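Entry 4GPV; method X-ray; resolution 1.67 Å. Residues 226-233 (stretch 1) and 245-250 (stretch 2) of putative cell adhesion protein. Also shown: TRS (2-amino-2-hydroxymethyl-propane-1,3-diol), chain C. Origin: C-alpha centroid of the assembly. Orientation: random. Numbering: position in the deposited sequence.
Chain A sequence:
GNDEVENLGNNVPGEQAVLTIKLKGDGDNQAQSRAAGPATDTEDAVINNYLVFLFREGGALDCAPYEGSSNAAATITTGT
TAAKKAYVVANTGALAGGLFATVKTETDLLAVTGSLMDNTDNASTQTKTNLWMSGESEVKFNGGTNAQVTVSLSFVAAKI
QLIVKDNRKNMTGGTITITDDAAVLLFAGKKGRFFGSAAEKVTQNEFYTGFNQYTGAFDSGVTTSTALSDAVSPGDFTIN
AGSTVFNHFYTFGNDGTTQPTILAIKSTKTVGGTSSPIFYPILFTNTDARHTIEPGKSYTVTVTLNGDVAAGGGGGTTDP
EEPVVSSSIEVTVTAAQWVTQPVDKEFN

Stretch 1 (226-233) TALSDAVS
Stretch 2 245-250: VFNHFY

Two extended segments need not share backbone hydrogen bonds to pack; side chains can bridge a gap too wide for a sheet. Residues 226-233 and 245-250 of this putative cell adhesion protein illustrate the principle. The strand 229-231 runs nearly antiparallel (163°) to the strand in stretch 2, which continues later in the chain, with axes 8.9 Å apart at closest approach. The register pairs Leu228 with Phe249 (CA-CA 7.2 Å), Asp230 with Asn247 (7.6 Å) and Val232 with Phe246 (9.2 Å), and the contact buries 323 Å² in all.

Stretch 1 opens with a short 3-10 segment, Thr226 (phi/psi -70/-18, chi1 p) and Ala227 (-67/-14), closed by a hydrogen bond from Ser229 N to Thr226 O (3.3 Å). Ala227 contributes mainly its carbonyl: its O lies 3.6 Å from Phe249 CE1, at the ring edge, where the slightly positive C-H periphery suits an oxygen. Phe249 (-129/148, chi1 m, chi2 -68°) points toward stretch 1. Leu228 (-104/25, rotamer m,t) sets out sideways, but its end comes nearer, and CD2 reaches 4.1 Å from Phe249 CD1 in an apolar contact.

At Ser229 (-141/118, chi1 t) the chain becomes extended and the side chain points away. The next residue, Asp230 (-112/115, chi1 m, chi2 -39°), therefore points toward stretch 2. Asn247 (-160/179, chi1 p, chi2 -29°) points back at it, and Asn247 ND2 donates to Asp230 OD2 at 2.7 Å and 174°, a short, almost linear bond and the only hydrogen bond directly joining the stretches. A Tris molecule, probably from the crystallisation liquor, adds an indirect link: its N lies 2.8 Å from both Asp230 OD2 and His248 O and donates to each, while its O3 donates to Asp230 OD1 (2.6 Å). His248 N in turn donates to Tris O2 (3.1 Å). The His248 side chain (-146/157, chi1 p, chi2 -87°) points away, and its NE2 makes a weak hydrogen bond to Tyr250 OH (3.2 Å); Tyr250 is itself extended (-100/140, chi1 m, chi2 -66°).

Ala231 (-61/143) again points away, and its O lies 3.6 Å from Phe246 CZ at the ring edge. Phe246 (-80/-47, chi1 t, chi2 69°) points toward stretch 1, and Val232 (-104/131, chi1 t) completes the contact with an apolar approach of CG2 to Phe246 CZ at 3.8 Å. Two aromatic contacts thus flank the central polar pair along the sequence. Ser233 (-111/159, chi1 p) and Val245 (-83/132, chi1 t) lie beyond the contact.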

ATOM      1  N   THR A 226       3.123  13.548   7.005  1.00 21.29           N
ATOM      2  CA  THR A 226       2.619  13.353   8.368  1.00 19.70           C
ATOM      3  C   THR A 226       1.678  12.151   8.420  1.00 22.84           C
ATOM      4  O   THR A 226       1.468  11.623   9.503  1.00 24.50           O
ATOM      5  CB  THR A 226       1.916  14.611   8.898  1.00 28.05           C
ATOM      6  OG1 THR A 226       0.834  14.905   8.028  1.00 27.43           O
ATOM      7  CG2 THR A 226       2.850  15.801   9.041  1.00 28.60           C
ATOM      8  N   ALA A 227       1.147  11.694   7.285  1.00 20.00           N
ATOM      9  CA  ALA A 227       0.277  10.504   7.263  1.00 20.12           C
ATOM     10  C   ALA A 227       1.062   9.235   7.623  1.00 22.82           C
ATOM     11  O   ALA A 227       0.458   8.189   7.857  1.00 22.89           O
ATOM     12  CB  ALA A 227      -0.341  10.339   5.891  1.00 21.70           C
ATOM     13  N   LEU A 228       2.402   9.314   7.611  1.00 18.61           N
ATOM     14  CA  LEU A 228       3.254   8.140   7.890  1.00 16.57           C
ATOM     15  C   LEU A 228       3.858   8.187   9.304  1.00 18.86           C
ATOM     16  O   LEU A 228       4.857   7.531   9.588  1.00 17.00           O
ATOM     17  CB  LEU A 228       4.332   7.980   6.824  1.00 17.79           C
ATOM     18  CG  LEU A 228       3.823   7.730   5.411  1.00 19.75           C
ATOM     19  CD1 LEU A 228       4.969   7.619   4.445  1.00 20.48           C
ATOM     20  CD2 LEU A 228       2.843   6.520   5.338  1.00 20.24           C
ATOM     21  N   SER A 229       3.190   8.907  10.213  1.00 18.31           N
ATOM     22  CA  SER A 229       3.591   8.976  11.612  1.00 17.01           C
ATOM     23  C   SER A 229       2.340   8.951  12.475  1.00 24.17           C
ATOM     24  O   SER A 229       1.531   9.860  12.376  1.00 25.65           O
ATOM     25  CB  SER A 229       4.420  10.236  11.874  1.00 20.71           C
ATOM     26  OG  SER A 229       4.816  10.299  13.234  1.00 24.87           O
ATOM     27  N   ASP A 230       2.183   7.930  13.329  1.00 20.19           N
ATOM     28  CA  ASP A 230       1.047   7.823  14.252  1.00 21.04           C
ATOM     29  C   ASP A 230       1.555   7.988  15.670  1.00 24.18           C
ATOM     30  O   ASP A 230       2.345   7.150  16.132  1.00 23.40           O
ATOM     31  CB  ASP A 230       0.323   6.487  14.071  1.00 21.96           C
ATOM     32  CG  ASP A 230      -0.521   6.444  12.803  1.00 28.56           C
ATOM     33  OD1 ASP A 230      -1.156   7.475  12.478  1.00 30.43           O
ATOM     34  OD2 ASP A 230      -0.686   5.331  12.234  1.00 26.82           O
ATOM     35  N   ALA A 231       1.124   9.068  16.344  1.00 21.13           N
ATOM     36  CA  ALA A 231       1.608   9.378  17.696  1.00 22.80           C
ATOM     37  C   ALA A 231       1.294   8.295  18.711  1.00 25.18           C
ATOM     38  O   ALA A 231       0.222   7.670  18.676  1.00 24.85           O
ATOM     39  CB  ALA A 231       1.036  10.724  18.184  1.00 25.98           C
ATOM     40  N   VAL A 232       2.250   8.095  19.629  1.00 24.02           N
ATOM     41  CA  VAL A 232       2.133   7.149  20.743  1.00 24.08           C
ATOM     42  C   VAL A 232       1.844   7.937  22.035  1.00 31.26           C
ATOM     43  O   VAL A 232       2.540   8.903  22.365  1.00 29.81           O
ATOM     44  CB  VAL A 232       3.414   6.276  20.861  1.00 26.84           C
ATOM     45  CG1 VAL A 232       3.413   5.411  22.121  1.00 27.88           C
ATOM     46  CG2 VAL A 232       3.602   5.418  19.619  1.00 25.64           C
ATOM     47  N   SER A 233       0.838   7.493  22.783  1.00 31.00           N
ATOM     48  CA  SER A 233       0.518   8.157  24.034  1.00 32.89           C
ATOM     49  C   SER A 233       0.865   7.250  25.221  1.00 37.82           C
ATOM     50  O   SER A 233       0.937   6.033  25.037  1.00 34.62           O
ATOM     51  CB  SER A 233      -0.956   8.564  24.057  1.00 39.12           C
ATOM     52  OG  SER A 233      -1.823   7.447  23.993  1.00 51.75           O
ATOM     53  N   VAL A 245      -3.399  -4.964  17.671  1.00 25.26           N
ATOM     54  CA  VAL A 245      -2.706  -4.151  16.675  1.00 23.81           C
ATOM     55  C   VAL A 245      -2.729  -2.680  17.124  1.00 27.00           C
ATOM     56  O   VAL A 245      -3.794  -2.151  17.477  1.00 29.85           O
ATOM     57  CB  VAL A 245      -3.368  -4.361  15.278  1.00 27.13           C
ATOM     58  CG1 VAL A 245      -2.873  -3.341  14.247  1.00 25.73           C
ATOM     59  CG2 VAL A 245      -3.167  -5.791  14.771  1.00 27.37           C
ATOM     60  N   PHE A 246      -1.570  -2.016  17.075  1.00 21.04           N
ATOM     61  CA  PHE A 246      -1.485  -0.602  17.446  1.00 20.64           C
ATOM     62  C   PHE A 246      -1.968   0.303  16.304  1.00 21.71           C
ATOM     63  O   PHE A 246      -2.689   1.279  16.538  1.00 23.03           O
ATOM     64  CB  PHE A 246      -0.039  -0.218  17.823  1.00 20.72           C
ATOM     65  CG  PHE A 246       0.114   1.276  18.039  1.00 22.39           C
ATOM     66  CD1 PHE A 246      -0.475   1.904  19.143  1.00 25.26           C
ATOM     67  CD2 PHE A 246       0.808   2.062  17.126  1.00 22.86           C
ATOM     68  CE1 PHE A 246      -0.353   3.290  19.332  1.00 25.85           C
ATOM     69  CE2 PHE A 246       0.892   3.457  17.300  1.00 25.54           C
ATOM     70  CZ  PHE A 246       0.314   4.055  18.404  1.00 24.46           C
ATOM     71  N   ASN A 247      -1.486   0.036  15.082  1.00 20.14           N
ATOM     72  CA  ASN A 247      -1.883   0.838  13.915  1.00 21.03           C
ATOM     73  C   ASN A 247      -1.599   0.050  12.642  1.00 23.53           C
ATOM     74  O   ASN A 247      -1.016  -1.041  12.685  1.00 21.63           O
ATOM     75  CB  ASN A 247      -1.139   2.199  13.903  1.00 20.35           C
ATOM     76  CG  ASN A 247       0.337   2.134  13.494  1.00 29.65           C
ATOM     77  OD1 ASN A 247       1.036   1.140  13.702  1.00 25.47           O
ATOM     78  ND2 ASN A 247       0.830   3.178  12.853  1.00 23.20           N
ATOM     79  N   HIS A 248      -1.935   0.651  11.505  1.00 19.76           N
ATOM     80  CA  HIS A 248      -1.596   0.083  10.220  1.00 17.48           C
ATOM     81  C   HIS A 248      -1.319   1.232   9.253  1.00 19.21           C
ATOM     82  O   HIS A 248      -1.791   2.351   9.479  1.00 18.25           O
ATOM     83  CB  HIS A 248      -2.722  -0.834   9.707  1.00 18.98           C
ATOM     84  CG  HIS A 248      -3.986  -0.125   9.370  1.00 24.17           C
ATOM     85  ND1 HIS A 248      -4.943   0.113  10.323  1.00 27.68           N
ATOM     86  CD2 HIS A 248      -4.396   0.398   8.188  1.00 26.31           C
ATOM     87  CE1 HIS A 248      -5.909   0.774   9.707  1.00 27.87           C
ATOM     88  NE2 HIS A 248      -5.620   0.971   8.417  1.00 27.39           N
ATOM     89  N   PHE A 249      -0.548   0.941   8.207  1.00 17.95           N
ATOM     90  CA  PHE A 249      -0.276   1.881   7.120  1.00 16.59           C
ATOM     91  C   PHE A 249      -0.568   1.210   5.807  1.00 20.23           C
ATOM     92  O   PHE A 249      -0.390  -0.005   5.682  1.00 17.62           O
ATOM     93  CB  PHE A 249       1.205   2.331   7.127  1.00 17.18           C
ATOM     94  CG  PHE A 249       1.646   3.166   8.301  1.00 17.94           C
ATOM     95  CD1 PHE A 249       1.168   4.466   8.475  1.00 19.67           C
ATOM     96  CD2 PHE A 249       2.614   2.698   9.179  1.00 20.22           C
ATOM     97  CE1 PHE A 249       1.601   5.247   9.550  1.00 20.02           C
ATOM     98  CE2 PHE A 249       3.076   3.490  10.227  1.00 21.74           C
ATOM     99  CZ  PHE A 249       2.567   4.756  10.413  1.00 20.01           C
ATOM    100  N   TYR A 250      -1.007   1.987   4.823  1.00 17.72           N
ATOM    101  CA  TYR A 250      -1.117   1.514   3.444  1.00 15.25           C
ATOM    102  C   TYR A 250       0.088   2.035   2.717  1.00 19.08           C
ATOM    103  O   TYR A 250       0.473   3.196   2.926  1.00 17.94           O
ATOM    104  CB  TYR A 250      -2.400   2.034   2.747  1.00 17.60           C
ATOM    105  CG  TYR A 250      -3.644   1.632   3.484  1.00 17.75           C
ATOM    106  CD1 TYR A 250      -4.023   0.291   3.579  1.00 19.04           C
ATOM    107  CD2 TYR A 250      -4.436   2.583   4.112  1.00 19.25           C
ATOM    108  CE1 TYR A 250      -5.159  -0.086   4.299  1.00 22.87           C
ATOM    109  CE2 TYR A 250      -5.596   2.225   4.794  1.00 19.78           C
ATOM    110  CZ  TYR A 250      -5.944   0.891   4.898  1.00 25.79           C
ATOM    111  OH  TYR A 250      -7.066   0.567   5.612  1.00 25.41           O
TER
HETATM  112  C   TRS C 401      -3.868   5.111  10.402  1.00 30.40           C
HETATM  113  C1  TRS C 401      -4.609   5.404   9.095  1.00 31.27           C
HETATM  114  C2  TRS C 401      -4.304   3.747  10.956  1.00 29.00           C
HETATM  115  C3  TRS C 401      -4.102   6.233  11.424  1.00 32.74           C
HETATM  116  N   TRS C 401      -2.398   5.057  10.099  1.00 23.97           N
HETATM  117  O1  TRS C 401      -4.295   4.422   8.116  1.00 32.23           O
HETATM  118  O2  TRS C 401      -3.479   3.305  12.024  1.00 24.61           O
HETATM  119  O3  TRS C 401      -3.371   7.408  11.082  1.00 33.01           O